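4-oxalmesaconate hydratase (Pseudomonas putida, PDB 5CGZ) catalyses the zinc-dependent hydration of 4-carboxy-2-hydroxymuconate (the enol of oxalomesaconate) to 4-carboxy-4-hydroxy-2-oxoadipate, the third step of gallate degradation. Local coordinates at residues 47-51 against 52-56; 88-91 against 92-96; 125-128 against 129-133. All blocks are in the same frame, centred on the assembly; numbering follows the deposited sequence.

Contact 1: 47-51 against 52-56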
ATOM      1  N   LYS A  47       6.045  35.144  11.683  1.00 41.61           N
ATOM      2  CA  LYS A  47       6.887  36.213  12.211  1.00 47.04           C
ATOM      3  C   LYS A  47       6.348  37.583  11.824  1.00 50.11           C
ATOM      4  O   LYS A  47       6.262  38.483  12.659  1.00 50.12           O
ATOM      5  CB  LYS A  47       8.322  36.068  11.721  1.00 46.96           C
ATOM      6  CG  LYS A  47       9.124  34.995  12.433  1.00 62.60           C
ATOM      7  CD  LYS A  47       9.500  35.415  13.844  1.00 72.61           C
ATOM      8  CE  LYS A  47      10.763  34.694  14.317  1.00 72.99           C
ATOM      9  NZ  LYS A  47      10.578  33.220  14.394  1.00 70.77           N
ATOM     10  N   LEU A  48       5.967  37.735  10.561  1.00 44.67           N
ATOM     11  CA  LEU A  48       5.434  39.010  10.101  1.00 43.41           C
ATOM     12  C   LEU A  48       4.104  39.341  10.772  1.00 47.41           C
ATOM     13  O   LEU A  48       3.887  40.476  11.188  1.00 50.81           O
ATOM     14  CB  LEU A  48       5.286  39.018   8.576  1.00 38.29           C
ATOM     15  CG  LEU A  48       6.633  39.048   7.853  1.00 45.64           C
ATOM     16  CD1 LEU A  48       6.459  39.093   6.349  1.00 36.90           C
ATOM     17  CD2 LEU A  48       7.444  40.241   8.339  1.00 48.10           C
ATOM     18  N   TRP A  49       3.215  38.360  10.893  1.00 42.63           N
ATOM     19  CA  TRP A  49       1.908  38.627  11.493  1.00 41.10           C
ATOM     20  C   TRP A  49       2.021  39.015  12.967  1.00 41.35           C
ATOM     21  O   TRP A  49       1.125  39.650  13.514  1.00 44.03           O
ATOM     22  CB  TRP A  49       0.977  37.420  11.327  1.00 37.36           C
ATOM     23  CG  TRP A  49       0.494  37.298   9.917  1.00 40.11           C
ATOM     24  CD1 TRP A  49       0.842  36.344   9.002  1.00 37.39           C
ATOM     25  CD2 TRP A  49      -0.392  38.201   9.242  1.00 38.28           C
ATOM     26  NE1 TRP A  49       0.206  36.588   7.805  1.00 39.02           N
ATOM     27  CE2 TRP A  49      -0.556  37.723   7.927  1.00 39.34           C
ATOM     28  CE3 TRP A  49      -1.070  39.366   9.627  1.00 42.34           C
ATOM     29  CZ2 TRP A  49      -1.370  38.366   6.992  1.00 40.35           C
ATOM     30  CZ3 TRP A  49      -1.879  40.005   8.699  1.00 42.37           C
ATOM     31  CH2 TRP A  49      -2.024  39.503   7.398  1.00 40.42           C
ATOM     32  N   ARG A  50       3.133  38.648  13.595  1.00 43.02           N
ATOM     33  CA  ARG A  50       3.364  38.994  14.990  1.00 50.04           C
ATOM     34  C   ARG A  50       3.828  40.448  15.172  1.00 49.79           C
ATOM     35  O   ARG A  50       3.759  40.993  16.273  1.00 51.53           O
ATOM     36  CB  ARG A  50       4.377  38.029  15.599  1.00 43.66           C
ATOM     37  CG  ARG A  50       3.808  36.635  15.800  1.00 46.92           C
ATOM     38  CD  ARG A  50       4.895  35.635  16.101  1.00 44.12           C
ATOM     39  NE  ARG A  50       4.402  34.262  16.023  1.00 45.91           N
ATOM     40  CZ  ARG A  50       5.184  33.192  16.115  1.00 48.28           C
ATOM     41  NH1 ARG A  50       6.489  33.343  16.289  1.00 47.70           N
ATOM     42  NH2 ARG A  50       4.666  31.973  16.030  1.00 47.18           N
ATOM     43  N   LYS A  51       4.294  41.075  14.098  1.00 48.85           N
ATOM     44  CA  LYS A  51       4.548  42.513  14.119  1.00 51.49           C
ATOM     45  C   LYS A  51       3.216  43.254  14.118  1.00 57.80           C
ATOM     46  O   LYS A  51       2.173  42.685  13.789  1.00 62.15           O
ATOM     47  CB  LYS A  51       5.391  42.947  12.918  1.00 46.07           C
ATOM     48  CG  LYS A  51       6.789  42.353  12.859  1.00 47.44           C
ATOM     49  CD  LYS A  51       7.495  42.803  11.583  1.00 60.57           C
ATOM     50  CE  LYS A  51       9.012  42.630  11.665  1.00 78.34           C
ATOM     51  NZ  LYS A  51       9.439  41.210  11.846  1.00 73.57           N
ATOM     52  N   GLY A  52       3.246  44.529  14.475  1.00 68.58           N
ATOM     53  CA  GLY A  52       2.026  45.312  14.505  1.00 71.31           C
ATOM     54  C   GLY A  52       1.624  45.853  13.146  1.00 66.12           C
ATOM     55  O   GLY A  52       2.472  46.093  12.282  1.00 65.52           O
ATOM     56  N   GLU A  53       0.318  46.036  12.963  1.00 61.38           N
ATOM     57  CA  GLU A  53      -0.218  46.670  11.763  1.00 66.58           C
ATOM     58  C   GLU A  53       0.186  45.929  10.494  1.00 65.12           C
ATOM     59  O   GLU A  53       0.543  46.548   9.490  1.00 58.87           O
ATOM     60  CB  GLU A  53       0.248  48.128  11.681  1.00 76.25           C
ATOM     61  CG  GLU A  53      -0.042  48.955  12.929  1.00 83.33           C
ATOM     62  CD  GLU A  53       0.798  50.221  12.994  1.00 96.81           C
ATOM     63  OE1 GLU A  53       1.616  50.339  13.934  1.00100.58           O
ATOM     64  OE2 GLU A  53       0.642  51.092  12.108  1.00 88.93           O
ATOM     65  N   MET A  54       0.140  44.604  10.540  1.00 55.52           N
ATOM     66  CA  MET A  54       0.529  43.814   9.383  1.00 50.29           C
ATOM     67  C   MET A  54      -0.660  43.642   8.445  1.00 45.48           C
ATOM     68  O   MET A  54      -1.810  43.622   8.880  1.00 46.19           O
ATOM     69  CB  MET A  54       1.086  42.457   9.820  1.00 48.97           C
ATOM     70  CG  MET A  54       1.750  41.665   8.715  1.00 44.84           C
ATOM     71  SD  MET A  54       3.012  42.580   7.791  1.00 47.80           S
ATOM     72  CE  MET A  54       3.998  43.247   9.141  1.00 41.96           C
ATOM     73  N   THR A  55      -0.382  43.543   7.151  1.00 42.12           N
ATOM     74  CA  THR A  55      -1.426  43.286   6.164  1.00 41.22           C
ATOM     75  C   THR A  55      -0.947  42.232   5.172  1.00 41.67           C
ATOM     76  O   THR A  55       0.264  42.010   5.032  1.00 40.49           O
ATOM     77  CB  THR A  55      -1.807  44.558   5.397  1.00 46.48           C
ATOM     78  OG1 THR A  55      -0.704  44.954   4.572  1.00 44.89           O
ATOM     79  CG2 THR A  55      -2.146  45.680   6.374  1.00 45.87           C
ATOM     80  N   GLU A  56      -1.887  41.592   4.478  1.00 38.05           N
ATOM     81  CA  GLU A  56      -1.511  40.597   3.485  1.00 44.39           C
ATOM     82  C   GLU A  56      -0.649  41.237   2.400  1.00 43.95           C
ATOM     83  O   GLU A  56       0.322  40.633   1.936  1.00 41.49           O
ATOM     84  CB  GLU A  56      -2.751  39.925   2.888  1.00 38.50           C
ATOM     85  CG  GLU A  56      -3.451  39.001   3.894  1.00 41.17           C
ATOM     86  CD  GLU A  56      -4.502  38.097   3.258  1.00 47.95           C
ATOM     87  OE1 GLU A  56      -4.463  37.900   2.021  1.00 43.96           O
ATOM     88  OE2 GLU A  56      -5.369  37.576   4.003  1.00 39.49           O
TER
HETATM   89  O   HOH W   1      -1.050  42.600  12.850  1.00 59.65           O
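W49 and M54 meet across the helix-loop-helix connection between the short helix 46-50 and the long helix 56-74. The main apolar contact is a CH-pi interaction: M54 CG lies over one face of the indole, 4.1 Å from the centroid of the W49 six-membered ring and 24° off its normal. The two side chains cross at about a right angle. With CG anti to the backbone N of M54 (chi1 -169°) and bends at the next two torsions, the thioether folds back toward the helix end, where M54 CE comes to 3.4 Å from L48 O. E56 meets the same indole differently, its CG at the edge and in the ring plane, 3.8 Å from W49 CZ2.

Polar links lie around this apolar contact. A water accepts from M54 N and donates a weak bond to K51 O, bridging the turn. W49 NE1 donates to E41 O and E56 OE2 forms a salt bridge with R42, while R50 reaches E140 of a second subunit. T55, the N-cap of helix 56-74, accepts from K58 N through OG1. Just past the end of helix 46-50, K51 N donates to L48 O at 3.0 Å.

Contact 2: 88-91 against 92-96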
ATOM      1  N   MET A  88      -5.351  27.776  -0.628  1.00 35.94           N
ATOM      2  CA  MET A  88      -5.087  27.934  -2.046  1.00 33.11           C
ATOM      3  C   MET A  88      -6.192  27.233  -2.839  1.00 37.79           C
ATOM      4  O   MET A  88      -6.540  26.085  -2.558  1.00 35.12           O
ATOM      5  CB  MET A  88      -3.711  27.369  -2.401  1.00 32.34           C
ATOM      6  CG  MET A  88      -3.244  27.707  -3.802  1.00 31.59           C
ATOM      7  SD  MET A  88      -1.480  27.349  -4.019  1.00 36.29           S
ATOM      8  CE  MET A  88      -1.583  25.678  -4.605  1.00 33.45           C
ATOM      9  N   ARG A  89      -6.756  27.936  -3.816  1.00 36.36           N
ATOM     10  CA  ARG A  89      -7.756  27.363  -4.718  1.00 34.20           C
ATOM     11  C   ARG A  89      -7.427  27.745  -6.155  1.00 37.88           C
ATOM     12  O   ARG A  89      -6.998  28.862  -6.412  1.00 38.51           O
ATOM     13  CB  ARG A  89      -9.169  27.846  -4.355  1.00 33.87           C
ATOM     14  CG  ARG A  89      -9.698  27.323  -3.014  1.00 36.17           C
ATOM     15  CD  ARG A  89      -9.931  25.804  -3.067  1.00 36.35           C
ATOM     16  NE  ARG A  89     -10.570  25.289  -1.854  1.00 39.58           N
ATOM     17  CZ  ARG A  89      -9.913  24.737  -0.836  1.00 40.09           C
ATOM     18  NH1 ARG A  89      -8.590  24.627  -0.876  1.00 36.55           N
ATOM     19  NH2 ARG A  89     -10.579  24.297   0.228  1.00 36.55           N
ATOM     20  N   ALA A  90      -7.625  26.823  -7.092  1.00 36.50           N
ATOM     21  CA  ALA A  90      -7.369  27.102  -8.499  1.00 41.38           C
ATOM     22  C   ALA A  90      -8.595  26.777  -9.346  1.00 44.34           C
ATOM     23  O   ALA A  90      -9.439  25.973  -8.945  1.00 48.88           O
ATOM     24  CB  ALA A  90      -6.168  26.309  -8.992  1.00 38.97           C
ATOM     25  N   ASP A  91      -8.703  27.413 -10.508  1.00 43.62           N
ATOM     26  CA  ASP A  91      -9.752  27.076 -11.470  1.00 44.20           C
ATOM     27  C   ASP A  91      -9.133  26.795 -12.841  1.00 43.62           C
ATOM     28  O   ASP A  91      -7.904  26.722 -12.965  1.00 38.79           O
ATOM     29  CB  ASP A  91     -10.792  28.197 -11.558  1.00 47.63           C
ATOM     30  CG  ASP A  91     -10.171  29.551 -11.854  1.00 48.63           C
ATOM     31  OD1 ASP A  91      -9.048  29.606 -12.406  1.00 53.83           O
ATOM     32  OD2 ASP A  91     -10.815  30.567 -11.531  1.00 58.92           O
ATOM     33  N   LYS A  92      -9.975  26.627 -13.862  1.00 38.69           N
ATOM     34  CA  LYS A  92      -9.484  26.346 -15.210  1.00 42.55           C
ATOM     35  C   LYS A  92      -8.476  27.393 -15.656  1.00 39.08           C
ATOM     36  O   LYS A  92      -7.484  27.074 -16.318  1.00 38.99           O
ATOM     37  CB  LYS A  92     -10.634  26.273 -16.218  1.00 41.34           C
ATOM     38  CG  LYS A  92     -11.392  24.972 -16.160  1.00 47.44           C
ATOM     39  CD  LYS A  92     -11.843  24.534 -17.539  1.00 54.40           C
ATOM     40  CE  LYS A  92     -13.193  25.104 -17.911  1.00 56.41           C
ATOM     41  NZ  LYS A  92     -13.657  24.519 -19.206  1.00 65.91           N
ATOM     42  N   ASP A  93      -8.711  28.640 -15.271  1.00 36.27           N
ATOM     43  CA  ASP A  93      -7.811  29.711 -15.679  1.00 40.98           C
ATOM     44  C   ASP A  93      -6.413  29.608 -15.076  1.00 37.82           C
ATOM     45  O   ASP A  93      -5.418  29.902 -15.748  1.00 35.83           O
ATOM     46  CB  ASP A  93      -8.421  31.056 -15.337  1.00 42.00           C
ATOM     47  CG  ASP A  93      -8.807  31.816 -16.574  1.00 75.46           C
ATOM     48  OD1 ASP A  93      -9.855  31.475 -17.178  1.00 64.81           O
ATOM     49  OD2 ASP A  93      -8.034  32.722 -16.962  1.00 87.67           O
ATOM     50  N   THR A  94      -6.335  29.211 -13.809  1.00 34.49           N
ATOM     51  CA  THR A  94      -5.041  28.930 -13.184  1.00 36.13           C
ATOM     52  C   THR A  94      -4.329  27.852 -13.975  1.00 30.05           C
ATOM     53  O   THR A  94      -3.150  27.971 -14.309  1.00 31.98           O
ATOM     54  CB  THR A  94      -5.189  28.439 -11.734  1.00 41.32           C
ATOM     55  OG1 THR A  94      -6.173  29.226 -11.060  1.00 49.55           O
ATOM     56  CG2 THR A  94      -3.851  28.526 -11.003  1.00 33.71           C
ATOM     57  N   LEU A  95      -5.078  26.798 -14.280  1.00 30.03           N
ATOM     58  CA  LEU A  95      -4.558  25.658 -15.027  1.00 34.20           C
ATOM     59  C   LEU A  95      -3.994  26.076 -16.383  1.00 30.96           C
ATOM     60  O   LEU A  95      -2.878  25.692 -16.746  1.00 32.48           O
ATOM     61  CB  LEU A  95      -5.661  24.612 -15.205  1.00 28.69           C
ATOM     62  CG  LEU A  95      -5.243  23.341 -15.939  1.00 36.59           C
ATOM     63  CD1 LEU A  95      -4.254  22.542 -15.100  1.00 30.64           C
ATOM     64  CD2 LEU A  95      -6.465  22.504 -16.275  1.00 36.88           C
ATOM     65  N   PHE A  96      -4.756  26.874 -17.132  1.00 33.91           N
ATOM     66  CA  PHE A  96      -4.298  27.341 -18.445  1.00 35.15           C
ATOM     67  C   PHE A  96      -3.093  28.296 -18.323  1.00 33.76           C
ATOM     68  O   PHE A  96      -2.173  28.262 -19.148  1.00 34.34           O
ATOM     69  CB  PHE A  96      -5.451  28.012 -19.201  1.00 33.83           C
ATOM     70  CG  PHE A  96      -6.551  27.058 -19.608  1.00 35.79           C
ATOM     71  CD1 PHE A  96      -6.248  25.791 -20.099  1.00 32.99           C
ATOM     72  CD2 PHE A  96      -7.883  27.422 -19.496  1.00 40.72           C
ATOM     73  CE1 PHE A  96      -7.252  24.920 -20.477  1.00 34.72           C
ATOM     74  CE2 PHE A  96      -8.899  26.548 -19.876  1.00 36.40           C
ATOM     75  CZ  PHE A  96      -8.582  25.298 -20.364  1.00 34.92           C
TER
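D91 and T94 exchange side-chain to backbone hydrogen bonds in a capping box that opens helix 92-105. In one direction T94 N donates to D91 OD1 at 3.1 Å, meeting the carboxylate oxygen nearly along its C-O axis with an N-H...O angle of 159°. In the other, D91 N donates to T94 OG1 at 3.2 Å and 162°. The D91 carboxylate is placed for this by its first torsion (chi1 54°), which sets CG between the backbone N and the carbonyl carbon and swings OD1 over the first turn. That oxygen also approaches D93 N, at 3.0 Å.

The backbone carbonyl of D91 serves the helix as well. L95 N donates to D91 O at 3.1 Å in a nearly straight bond, and one residue further on F96 N donates to K92 O. Thus T94 N, in the first turn, is satisfied by a side-chain acceptor, and L95 N already has a helical one. The negative carboxylate at this end is probably also favourable to the helix dipole.

Apolar contact accompanies the box: A90 CB packs against T94, 3.6 Å from T94 CB. Upstream, R89 NH1 donates to M88 O at 3.0 Å, while R89 NH2 forms a salt bridge with E132 of a second subunit.

The capped end follows the loop from strand 76-80 and lies beside helix 122-138, onto which M88, A90 and L95 pack through L125, L129, E132 and A133, while K92, L95 and F96 touch P87 of a fourth subunit.

Contact 3: 125-128 against 129-133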
ATOM      1  N   LEU A 125      -2.104  20.413  -3.900  1.00 28.97           N
ATOM      2  CA  LEU A 125      -2.810  21.139  -4.953  1.00 27.94           C
ATOM      3  C   LEU A 125      -1.810  21.671  -5.983  1.00 30.47           C
ATOM      4  O   LEU A 125      -2.031  21.566  -7.185  1.00 29.56           O
ATOM      5  CB  LEU A 125      -3.638  22.283  -4.376  1.00 30.58           C
ATOM      6  CG  LEU A 125      -4.286  23.196  -5.428  1.00 35.62           C
ATOM      7  CD1 LEU A 125      -5.168  22.399  -6.391  1.00 26.48           C
ATOM      8  CD2 LEU A 125      -5.093  24.293  -4.740  1.00 31.36           C
ATOM      9  N   ALA A 126      -0.702  22.224  -5.499  1.00 28.70           N
ATOM     10  CA  ALA A 126       0.351  22.725  -6.380  1.00 27.89           C
ATOM     11  C   ALA A 126       0.862  21.623  -7.309  1.00 32.38           C
ATOM     12  O   ALA A 126       1.058  21.852  -8.510  1.00 30.70           O
ATOM     13  CB  ALA A 126       1.508  23.303  -5.559  1.00 27.20           C
ATOM     14  N   MET A 127       1.081  20.427  -6.761  1.00 26.76           N
ATOM     15  CA  MET A 127       1.588  19.335  -7.590  1.00 29.57           C
ATOM     16  C   MET A 127       0.523  18.856  -8.587  1.00 29.78           C
ATOM     17  O   MET A 127       0.848  18.517  -9.730  1.00 31.56           O
ATOM     18  CB  MET A 127       2.088  18.175  -6.719  1.00 27.22           C
ATOM     19  CG  MET A 127       2.461  16.913  -7.513  1.00 26.18           C
ATOM     20  SD  MET A 127       3.733  17.151  -8.781  1.00 29.15           S
ATOM     21  CE  MET A 127       5.213  16.533  -7.955  1.00 23.69           C
ATOM     22  N   HIS A 128      -0.744  18.841  -8.175  1.00 27.02           N
ATOM     23  CA  HIS A 128      -1.819  18.468  -9.097  1.00 28.82           C
ATOM     24  C   HIS A 128      -1.945  19.478 -10.239  1.00 34.03           C
ATOM     25  O   HIS A 128      -2.164  19.088 -11.388  1.00 29.42           O
ATOM     26  CB  HIS A 128      -3.155  18.335  -8.356  1.00 29.55           C
ATOM     27  CG  HIS A 128      -3.358  16.984  -7.750  1.00 41.26           C
ATOM     28  ND1 HIS A 128      -3.727  16.800  -6.434  1.00 43.10           N
ATOM     29  CD2 HIS A 128      -3.221  15.744  -8.279  1.00 39.76           C
ATOM     30  CE1 HIS A 128      -3.816  15.505  -6.182  1.00 41.07           C
ATOM     31  NE2 HIS A 128      -3.512  14.844  -7.283  1.00 47.42           N
ATOM     32  N   LEU A 129      -1.794  20.766  -9.923  1.00 29.22           N
ATOM     33  CA  LEU A 129      -1.750  21.806 -10.954  1.00 31.89           C
ATOM     34  C   LEU A 129      -0.590  21.570 -11.911  1.00 30.63           C
ATOM     35  O   LEU A 129      -0.757  21.599 -13.131  1.00 30.48           O
ATOM     36  CB  LEU A 129      -1.623  23.195 -10.326  1.00 28.53           C
ATOM     37  CG  LEU A 129      -2.941  23.792  -9.849  1.00 41.35           C
ATOM     38  CD1 LEU A 129      -2.684  25.028  -8.990  1.00 34.88           C
ATOM     39  CD2 LEU A 129      -3.815  24.130 -11.057  1.00 38.90           C
ATOM     40  N   ALA A 130       0.589  21.334 -11.340  1.00 28.95           N
ATOM     41  CA  ALA A 130       1.787  21.094 -12.129  1.00 29.24           C
ATOM     42  C   ALA A 130       1.587  19.918 -13.078  1.00 31.41           C
ATOM     43  O   ALA A 130       1.933  19.996 -14.253  1.00 27.93           O
ATOM     44  CB  ALA A 130       2.993  20.845 -11.210  1.00 25.55           C
ATOM     45  N   GLN A 131       1.014  18.827 -12.573  1.00 26.28           N
ATOM     46  CA  GLN A 131       0.855  17.638 -13.399  1.00 27.73           C
ATOM     47  C   GLN A 131      -0.228  17.806 -14.453  1.00 30.16           C
ATOM     48  O   GLN A 131      -0.023  17.435 -15.613  1.00 29.25           O
ATOM     49  CB  GLN A 131       0.558  16.410 -12.536  1.00 27.96           C
ATOM     50  CG  GLN A 131       1.784  15.923 -11.788  1.00 27.37           C
ATOM     51  CD  GLN A 131       1.551  14.602 -11.072  1.00 34.89           C
ATOM     52  OE1 GLN A 131       0.795  13.753 -11.538  1.00 36.87           O
ATOM     53  NE2 GLN A 131       2.219  14.419  -9.942  1.00 28.47           N
ATOM     54  N   GLU A 132      -1.377  18.358 -14.070  1.00 29.79           N
ATOM     55  CA  GLU A 132      -2.450  18.481 -15.042  1.00 30.78           C
ATOM     56  C   GLU A 132      -2.084  19.528 -16.107  1.00 29.64           C
ATOM     57  O   GLU A 132      -2.356  19.320 -17.291  1.00 30.95           O
ATOM     58  CB  GLU A 132      -3.795  18.827 -14.381  1.00 26.54           C
ATOM     59  CG  GLU A 132      -4.952  18.641 -15.389  1.00 32.38           C
ATOM     60  CD  GLU A 132      -6.337  18.849 -14.803  1.00 37.15           C
ATOM     61  OE1 GLU A 132      -6.444  19.402 -13.690  1.00 35.10           O
ATOM     62  OE2 GLU A 132      -7.326  18.453 -15.468  1.00 35.81           O
ATOM     63  N   ALA A 133      -1.455  20.635 -15.702  1.00 27.00           N
ATOM     64  CA  ALA A 133      -1.046  21.658 -16.678  1.00 29.84           C
ATOM     65  C   ALA A 133      -0.056  21.080 -17.693  1.00 34.06           C
ATOM     66  O   ALA A 133      -0.092  21.412 -18.885  1.00 31.78           O
ATOM     67  CB  ALA A 133      -0.436  22.870 -15.980  1.00 28.96           C
TER
HETATM   68  O   HOH W   2      -5.014  20.209 -11.510  1.00 38.59           O
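A first torsion of 172° in M127 turns CG away from the backbone N, and bends at the next two torsions follow, whereas Q131 leaves with CG beside the backbone N (chi1 -74°) and runs extended; the two side chains thereby slant across each other one turn apart. Q131 NE2 donates a weak hydrogen bond to M127 SD, 3.3 Å away and fairly straight at 165°. The aliphatic part of the glutamine follows, with Q131 CG 3.8 Å from M127 SD, so the sulfur meets both the amide nitrogen and the chain that carries it.

These residues belong to helix 122-138, whose start carries the zinc ligand H123 and which packs on helix 92-105 and strand 154-157 in the Rossmann-like fold. Regular i to i+4 backbone bonds run through it: L129 N, A130 N, Q131 N and E132 N donate to L125 O, A126 O, M127 O and H128 O, all at 2.9 Å.

On another side of the helix L125 CG and L129 CD1 pack at 4.3 Å. M127 also packs on V154 and A156, and A133 on L98 and Y102. H128 O has a second donor in a water, which gives it a weak bond and gives a closer one to E132 OE1, at 2.7 Å. The same E132 OE1 forms a salt bridge with R89 of a fourth subunit.

Contacts 2 and 3 adjoin each other, their centres about 10 Å apart: M88 and A90 lie against L125, A126 and L129, with A90 CB 3.7 Å from L129 CD1, and L95 CD1 comes within 3.4 Å of A133 N. Both also touch a fourth subunit. Contact 1 stands apart on the surface, its centre about 28 Å from that of contact 2 and about 30 Å from that of contact 3. Contact 3 is nearer than contact 1 to the zinc ion, bound by H10, D13, E44 and H123: the A126 side chain is about 8 Å from it, that of W49 in contact 1 about 13 Å. Contact 2 lies away from the metal site.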